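Isomerase/lactonizing enzyme (Agrobacterium tumefaciens, PDB 1RVK) is of unknown function but binds magnesium and, as an enolase-superfamily member, probably abstracts the alpha-proton of a carboxylate substrate. Local coordinates at residues A148-L160 against M185-V197. Residues are numbered along the deposited sequence; the frame is centred on the assembly and turned at random.
Sequences ATPEDYGRFAETL and MDLKACAAVREAV
P150 sits as a knob in a hole on helix 185-197 formed by M185, K188, A189 and A192. Its CG lies 3.6 Å from K188 CB, the two side chains running alongside each other, while its CD meets M185 CE at 3.9 Å. The selenomethionine chain, bent at chi2 and chi3, crosses the proline ring at about a right angle.

The backbones come closest where A189 and G154 lie, one small residue on each helix. The CA atoms of P150 and A189 are 3.9 Å apart, and those of G154 and V193 4.1 Å; A192 CB reaches P150 O at 3.3 Å and A196 CB packs on G154 O. The axes approach to 7.5 Å at -33°, the geometry of neighbouring, roughly parallel outer helices in a TIM-type barrel. In chain order strand 130-137, helix 150-163, strand 167-171 and helix 183-197 give two successive beta-alpha units, with strands 130-137 and 167-171 parallel; L170 backs Y153, A189 and V193.

Among the larger apolar side chains, V193 divides its methyls: CG1, anti to the backbone N (chi1 172°), touches A157 CB at 3.7 Å, whereas CG2 faces Y153 CB. V197 CG1 also packs on A157 CB. The Y153 ring meets A189 CB obliquely and carries its hydroxyl to a hydrogen bond with H171 O.

No hydrogen bond crosses between the helices; within 148-160, T149 at the N-cap and D152 form a capping box: D152 N donates to T149 OG1 (3.1 Å), and D152 OD2 accepts from T149 N and also A148 N.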
ATOM      1  N   ALA A 148     -15.785 -16.813   2.338  1.00 14.45           N
ATOM      2  CA  ALA A 148     -16.449 -17.548   1.265  1.00 13.53           C
ATOM      3  C   ALA A 148     -17.855 -17.062   0.950  1.00 13.29           C
ATOM      4  O   ALA A 148     -18.328 -17.211  -0.175  1.00 14.30           O
ATOM      5  CB  ALA A 148     -16.495 -19.028   1.613  1.00 14.53           C
ATOM      6  N   THR A 149     -18.521 -16.481   1.939  1.00 13.56           N
ATOM      7  CA  THR A 149     -19.889 -16.016   1.754  1.00 14.82           C
ATOM      8  C   THR A 149     -20.098 -14.581   2.218  1.00 14.65           C
ATOM      9  O   THR A 149     -19.262 -14.016   2.922  1.00 13.58           O
ATOM     10  CB  THR A 149     -20.866 -16.886   2.557  1.00 14.85           C
ATOM     11  OG1 THR A 149     -20.707 -16.597   3.951  1.00 16.55           O
ATOM     12  CG2 THR A 149     -20.579 -18.365   2.331  1.00 16.39           C
ATOM     13  N   PRO A 150     -21.226 -13.971   1.821  1.00 13.82           N
ATOM     14  CA  PRO A 150     -21.505 -12.596   2.240  1.00 15.42           C
ATOM     15  C   PRO A 150     -21.537 -12.538   3.763  1.00 15.80           C
ATOM     16  O   PRO A 150     -21.049 -11.588   4.374  1.00 15.92           O
ATOM     17  CB  PRO A 150     -22.872 -12.321   1.617  1.00 14.75           C
ATOM     18  CG  PRO A 150     -22.793 -13.085   0.330  1.00 13.36           C
ATOM     19  CD  PRO A 150     -22.178 -14.406   0.781  1.00 14.59           C
ATOM     20  N   GLU A 151     -22.114 -13.569   4.371  1.00 16.83           N
ATOM     21  CA  GLU A 151     -22.202 -13.647   5.823  1.00 18.43           C
ATOM     22  C   GLU A 151     -20.822 -13.667   6.487  1.00 17.94           C
ATOM     23  O   GLU A 151     -20.639 -13.089   7.557  1.00 16.58           O
ATOM     24  CB  GLU A 151     -23.003 -14.888   6.234  1.00 23.53           C
ATOM     25  CG  GLU A 151     -24.496 -14.794   5.914  1.00 32.91           C
ATOM     26  CD  GLU A 151     -24.821 -14.917   4.425  1.00 38.20           C
ATOM     27  OE1 GLU A 151     -25.956 -14.556   4.043  1.00 41.47           O
ATOM     28  OE2 GLU A 151     -23.965 -15.382   3.640  1.00 36.77           O
ATOM     29  N   ASP A 152     -19.853 -14.327   5.856  1.00 14.73           N
ATOM     30  CA  ASP A 152     -18.501 -14.389   6.413  1.00 15.09           C
ATOM     31  C   ASP A 152     -17.889 -12.994   6.528  1.00 13.90           C
ATOM     32  O   ASP A 152     -17.130 -12.717   7.453  1.00 14.89           O
ATOM     33  CB  ASP A 152     -17.581 -15.258   5.546  1.00 14.62           C
ATOM     34  CG  ASP A 152     -17.898 -16.736   5.649  1.00 16.92           C
ATOM     35  OD1 ASP A 152     -18.455 -17.159   6.682  1.00 18.03           O
ATOM     36  OD2 ASP A 152     -17.571 -17.480   4.701  1.00 16.44           O
ATOM     37  N   TYR A 153     -18.204 -12.119   5.580  1.00 13.87           N
ATOM     38  CA  TYR A 153     -17.669 -10.766   5.631  1.00 13.26           C
ATOM     39  C   TYR A 153     -18.320 -10.009   6.777  1.00 14.06           C
ATOM     40  O   TYR A 153     -17.662  -9.242   7.482  1.00 13.81           O
ATOM     41  CB  TYR A 153     -17.924 -10.023   4.318  1.00 12.51           C
ATOM     42  CG  TYR A 153     -16.871 -10.270   3.264  1.00 12.64           C
ATOM     43  CD1 TYR A 153     -16.945 -11.373   2.417  1.00 14.51           C
ATOM     44  CD2 TYR A 153     -15.793  -9.394   3.118  1.00 14.45           C
ATOM     45  CE1 TYR A 153     -15.968 -11.596   1.437  1.00 12.67           C
ATOM     46  CE2 TYR A 153     -14.816  -9.606   2.149  1.00 13.91           C
ATOM     47  CZ  TYR A 153     -14.910 -10.707   1.312  1.00 15.85           C
ATOM     48  OH  TYR A 153     -13.951 -10.908   0.344  1.00 15.22           O
ATOM     49  N   GLY A 154     -19.617 -10.229   6.955  1.00 14.30           N
ATOM     50  CA  GLY A 154     -20.332  -9.562   8.026  1.00 15.00           C
ATOM     51  C   GLY A 154     -19.781  -9.948   9.385  1.00 14.49           C
ATOM     52  O   GLY A 154     -19.614  -9.102  10.258  1.00 11.83           O
ATOM     53  N   ARG A 155     -19.498 -11.232   9.562  1.00 15.97           N
ATOM     54  CA  ARG A 155     -18.974 -11.729  10.827  1.00 16.95           C
ATOM     55  C   ARG A 155     -17.574 -11.193  11.098  1.00 15.67           C
ATOM     56  O   ARG A 155     -17.246 -10.827  12.227  1.00 15.56           O
ATOM     57  CB  ARG A 155     -18.955 -13.260  10.823  1.00 22.23           C
ATOM     58  CG  ARG A 155     -20.341 -13.894  10.822  1.00 31.41           C
ATOM     59  CD  ARG A 155     -21.059 -13.668  12.148  1.00 40.43           C
ATOM     60  NE  ARG A 155     -22.407 -14.232  12.144  1.00 48.84           N
ATOM     61  CZ  ARG A 155     -23.162 -14.391  13.229  1.00 53.23           C
ATOM     62  NH1 ARG A 155     -22.705 -14.032  14.424  1.00 54.13           N
ATOM     63  NH2 ARG A 155     -24.378 -14.911  13.121  1.00 55.14           N
ATOM     64  N   PHE A 156     -16.739 -11.142  10.067  1.00 14.51           N
ATOM     65  CA  PHE A 156     -15.391 -10.636  10.269  1.00 13.31           C
ATOM     66  C   PHE A 156     -15.451  -9.147  10.605  1.00 13.21           C
ATOM     67  O   PHE A 156     -14.690  -8.661  11.443  1.00 13.21           O
ATOM     68  CB  PHE A 156     -14.536 -10.875   9.021  1.00 12.42           C
ATOM     69  CG  PHE A 156     -13.080 -10.562   9.222  1.00 12.90           C
ATOM     70  CD1 PHE A 156     -12.429 -10.940  10.395  1.00 12.60           C
ATOM     71  CD2 PHE A 156     -12.350  -9.922   8.225  1.00 12.74           C
ATOM     72  CE1 PHE A 156     -11.068 -10.687  10.573  1.00 13.31           C
ATOM     73  CE2 PHE A 156     -10.993  -9.665   8.391  1.00 13.67           C
ATOM     74  CZ  PHE A 156     -10.346 -10.047   9.569  1.00 14.03           C
ATOM     75  N   ALA A 157     -16.368  -8.428   9.963  1.00 13.36           N
ATOM     76  CA  ALA A 157     -16.526  -6.998  10.209  1.00 14.67           C
ATOM     77  C   ALA A 157     -16.846  -6.726  11.678  1.00 15.33           C
ATOM     78  O   ALA A 157     -16.346  -5.767  12.261  1.00 13.90           O
ATOM     79  CB  ALA A 157     -17.628  -6.429   9.315  1.00 14.60           C
ATOM     80  N   GLU A 158     -17.682  -7.567  12.278  1.00 16.88           N
ATOM     81  CA  GLU A 158     -18.023  -7.387  13.686  1.00 18.23           C
ATOM     82  C   GLU A 158     -16.764  -7.504  14.538  1.00 16.83           C
ATOM     83  O   GLU A 158     -16.565  -6.744  15.484  1.00 16.07           O
ATOM     84  CB  GLU A 158     -19.045  -8.434  14.130  1.00 21.89           C
ATOM     85  CG  GLU A 158     -20.414  -8.260  13.505  1.00 28.61           C
ATOM     86  CD  GLU A 158     -21.432  -9.231  14.066  1.00 33.17           C
ATOM     87  OE1 GLU A 158     -21.682  -9.193  15.292  1.00 36.50           O
ATOM     88  OE2 GLU A 158     -21.981 -10.032  13.284  1.00 35.77           O
ATOM     89  N   THR A 159     -15.912  -8.462  14.191  1.00 16.20           N
ATOM     90  CA  THR A 159     -14.668  -8.681  14.915  1.00 15.70           C
ATOM     91  C   THR A 159     -13.738  -7.472  14.802  1.00 15.24           C
ATOM     92  O   THR A 159     -13.083  -7.090  15.772  1.00 14.95           O
ATOM     93  CB  THR A 159     -13.949  -9.939  14.383  1.00 18.41           C
ATOM     94  OG1 THR A 159     -14.752 -11.096  14.658  1.00 18.71           O
ATOM     95  CG2 THR A 159     -12.588 -10.103  15.037  1.00 18.74           C
ATOM     96  N   LEU A 160     -13.688  -6.863  13.622  1.00 15.57           N
ATOM     97  CA  LEU A 160     -12.828  -5.698  13.415  1.00 14.71           C
ATOM     98  C   LEU A 160     -13.327  -4.473  14.184  1.00 15.14           C
ATOM     99  O   LEU A 160     -12.528  -3.673  14.670  1.00 14.44           O
ATOM    100  CB  LEU A 160     -12.724  -5.380  11.919  1.00 14.59           C
ATOM    101  CG  LEU A 160     -12.091  -6.477  11.058  1.00 14.90           C
ATOM    102  CD1 LEU A 160     -12.114  -6.040   9.599  1.00 13.87           C
ATOM    103  CD2 LEU A 160     -10.655  -6.763  11.518  1.00 13.97           C
HETATM  104  N   MSE A 185     -23.050 -10.853  -5.831  1.00 15.64           N
HETATM  105  CA  MSE A 185     -22.399 -11.392  -4.640  1.00 15.74           C
HETATM  106  C   MSE A 185     -21.663 -10.282  -3.904  1.00 14.84           C
HETATM  107  O   MSE A 185     -21.731 -10.188  -2.678  1.00 14.93           O
HETATM  108  CB  MSE A 185     -21.410 -12.503  -5.014  1.00 17.36           C
HETATM  109  CG  MSE A 185     -22.057 -13.831  -5.365  1.00 18.58           C
HETATM  110 SE   MSE A 185     -22.997 -14.612  -3.856  1.00 28.75          SE
HETATM  111  CE  MSE A 185     -21.494 -15.361  -2.923  1.00 23.73           C
ATOM    112  N   ASP A 186     -20.957  -9.440  -4.654  1.00 13.90           N
ATOM    113  CA  ASP A 186     -20.224  -8.328  -4.058  1.00 12.83           C
ATOM    114  C   ASP A 186     -21.173  -7.439  -3.259  1.00 13.32           C
ATOM    115  O   ASP A 186     -20.862  -7.027  -2.139  1.00 13.20           O
ATOM    116  CB  ASP A 186     -19.545  -7.497  -5.153  1.00 13.84           C
ATOM    117  CG  ASP A 186     -18.416  -8.242  -5.840  1.00 15.37           C
ATOM    118  OD1 ASP A 186     -17.847  -7.694  -6.813  1.00 15.21           O
ATOM    119  OD2 ASP A 186     -18.088  -9.368  -5.409  1.00 13.99           O
ATOM    120  N   LEU A 187     -22.335  -7.142  -3.834  1.00 13.49           N
ATOM    121  CA  LEU A 187     -23.310  -6.297  -3.156  1.00 13.54           C
ATOM    122  C   LEU A 187     -23.877  -6.973  -1.913  1.00 14.82           C
ATOM    123  O   LEU A 187     -24.173  -6.301  -0.929  1.00 12.70           O
ATOM    124  CB  LEU A 187     -24.444  -5.910  -4.107  1.00 15.07           C
ATOM    125  CG  LEU A 187     -24.091  -4.831  -5.137  1.00 17.14           C
ATOM    126  CD1 LEU A 187     -25.233  -4.653  -6.126  1.00 17.14           C
ATOM    127  CD2 LEU A 187     -23.797  -3.530  -4.414  1.00 17.77           C
ATOM    128  N   LYS A 188     -24.033  -8.295  -1.955  1.00 14.56           N
ATOM    129  CA  LYS A 188     -24.548  -9.017  -0.791  1.00 16.32           C
ATOM    130  C   LYS A 188     -23.553  -8.918   0.357  1.00 14.94           C
ATOM    131  O   LYS A 188     -23.941  -8.805   1.519  1.00 14.15           O
ATOM    132  CB  LYS A 188     -24.786 -10.495  -1.104  1.00 16.75           C
ATOM    133  CG  LYS A 188     -26.003 -10.786  -1.969  1.00 22.33           C
ATOM    134  CD  LYS A 188     -26.338 -12.271  -1.908  1.00 24.93           C
ATOM    135  CE  LYS A 188     -27.247 -12.701  -3.047  1.00 30.25           C
ATOM    136  NZ  LYS A 188     -26.521 -12.713  -4.354  1.00 34.89           N
ATOM    137  N   ALA A 189     -22.266  -8.977   0.030  1.00 14.71           N
ATOM    138  CA  ALA A 189     -21.229  -8.876   1.050  1.00 12.83           C
ATOM    139  C   ALA A 189     -21.285  -7.489   1.675  1.00 14.49           C
ATOM    140  O   ALA A 189     -21.232  -7.343   2.895  1.00 13.42           O
ATOM    141  CB  ALA A 189     -19.859  -9.116   0.436  1.00 14.03           C
ATOM    142  N   CYS A 190     -21.394  -6.470   0.830  1.00 13.53           N
ATOM    143  CA  CYS A 190     -21.459  -5.096   1.312  1.00 12.96           C
ATOM    144  C   CYS A 190     -22.665  -4.886   2.219  1.00 13.19           C
ATOM    145  O   CYS A 190     -22.565  -4.238   3.267  1.00 14.10           O
ATOM    146  CB  CYS A 190     -21.516  -4.125   0.132  1.00 12.60           C
ATOM    147  SG  CYS A 190     -19.951  -4.026  -0.780  1.00 15.78           S
ATOM    148  N   ALA A 191     -23.802  -5.437   1.813  1.00 13.00           N
ATOM    149  CA  ALA A 191     -25.030  -5.311   2.589  1.00 13.85           C
ATOM    150  C   ALA A 191     -24.904  -6.033   3.926  1.00 14.75           C
ATOM    151  O   ALA A 191     -25.367  -5.538   4.954  1.00 14.85           O
ATOM    152  CB  ALA A 191     -26.204  -5.876   1.800  1.00 15.64           C
ATOM    153  N   ALA A 192     -24.293  -7.214   3.901  1.00 14.66           N
ATOM    154  CA  ALA A 192     -24.100  -8.001   5.114  1.00 14.49           C
ATOM    155  C   ALA A 192     -23.238  -7.241   6.117  1.00 15.11           C
ATOM    156  O   ALA A 192     -23.519  -7.243   7.318  1.00 15.04           O
ATOM    157  CB  ALA A 192     -23.450  -9.337   4.772  1.00 15.84           C
ATOM    158  N   VAL A 193     -22.187  -6.588   5.629  1.00 13.88           N
ATOM    159  CA  VAL A 193     -21.311  -5.830   6.515  1.00 12.95           C
ATOM    160  C   VAL A 193     -22.029  -4.613   7.097  1.00 13.85           C
ATOM    161  O   VAL A 193     -21.922  -4.337   8.291  1.00 14.65           O
ATOM    162  CB  VAL A 193     -20.031  -5.368   5.785  1.00 12.94           C
ATOM    163  CG1 VAL A 193     -19.240  -4.410   6.675  1.00 12.04           C
ATOM    164  CG2 VAL A 193     -19.169  -6.582   5.438  1.00 11.20           C
ATOM    165  N   ARG A 194     -22.762  -3.888   6.259  1.00 13.90           N
ATOM    166  CA  ARG A 194     -23.486  -2.713   6.732  1.00 14.71           C
ATOM    167  C   ARG A 194     -24.488  -3.123   7.807  1.00 16.38           C
ATOM    168  O   ARG A 194     -24.630  -2.451   8.827  1.00 17.04           O
ATOM    169  CB  ARG A 194     -24.220  -2.025   5.574  1.00 15.82           C
ATOM    170  CG  ARG A 194     -25.177  -0.920   6.023  1.00 15.49           C
ATOM    171  CD  ARG A 194     -24.455   0.150   6.836  1.00 16.22           C
ATOM    172  NE  ARG A 194     -23.696   1.061   5.987  1.00 17.88           N
ATOM    173  CZ  ARG A 194     -22.681   1.811   6.404  1.00 18.15           C
ATOM    174  NH1 ARG A 194     -22.284   1.763   7.671  1.00 16.88           N
ATOM    175  NH2 ARG A 194     -22.064   2.615   5.548  1.00 17.29           N
ATOM    176  N   GLU A 195     -25.179  -4.234   7.577  1.00 18.11           N
ATOM    177  CA  GLU A 195     -26.165  -4.722   8.531  1.00 21.68           C
ATOM    178  C   GLU A 195     -25.518  -5.085   9.864  1.00 21.40           C
ATOM    179  O   GLU A 195     -26.087  -4.846  10.929  1.00 19.43           O
ATOM    180  CB  GLU A 195     -26.881  -5.949   7.962  1.00 24.91           C
ATOM    181  CG  GLU A 195     -27.932  -6.542   8.888  1.00 33.41           C
ATOM    182  CD  GLU A 195     -29.141  -5.641   9.056  1.00 38.10           C
ATOM    183  OE1 GLU A 195     -28.967  -4.471   9.457  1.00 40.73           O
ATOM    184  OE2 GLU A 195     -30.269  -6.104   8.787  1.00 42.73           O
ATOM    185  N   ALA A 196     -24.317  -5.651   9.800  1.00 20.57           N
ATOM    186  CA  ALA A 196     -23.601  -6.075  10.998  1.00 20.70           C
ATOM    187  C   ALA A 196     -22.959  -4.967  11.834  1.00 20.62           C
ATOM    188  O   ALA A 196     -22.918  -5.063  13.060  1.00 21.22           O
ATOM    189  CB  ALA A 196     -22.542  -7.105  10.623  1.00 20.90           C
ATOM    190  N   VAL A 197     -22.463  -3.919  11.186  1.00 19.58           N
ATOM    191  CA  VAL A 197     -21.791  -2.851  11.914  1.00 18.93           C
ATOM    192  C   VAL A 197     -22.611  -1.596  12.192  1.00 20.23           C
ATOM    193  O   VAL A 197     -22.227  -0.776  13.027  1.00 18.51           O
ATOM    194  CB  VAL A 197     -20.493  -2.431  11.188  1.00 19.04           C
ATOM    195  CG1 VAL A 197     -19.599  -3.643  10.993  1.00 20.83           C
ATOM    196  CG2 VAL A 197     -20.823  -1.787   9.852  1.00 19.86           C
TER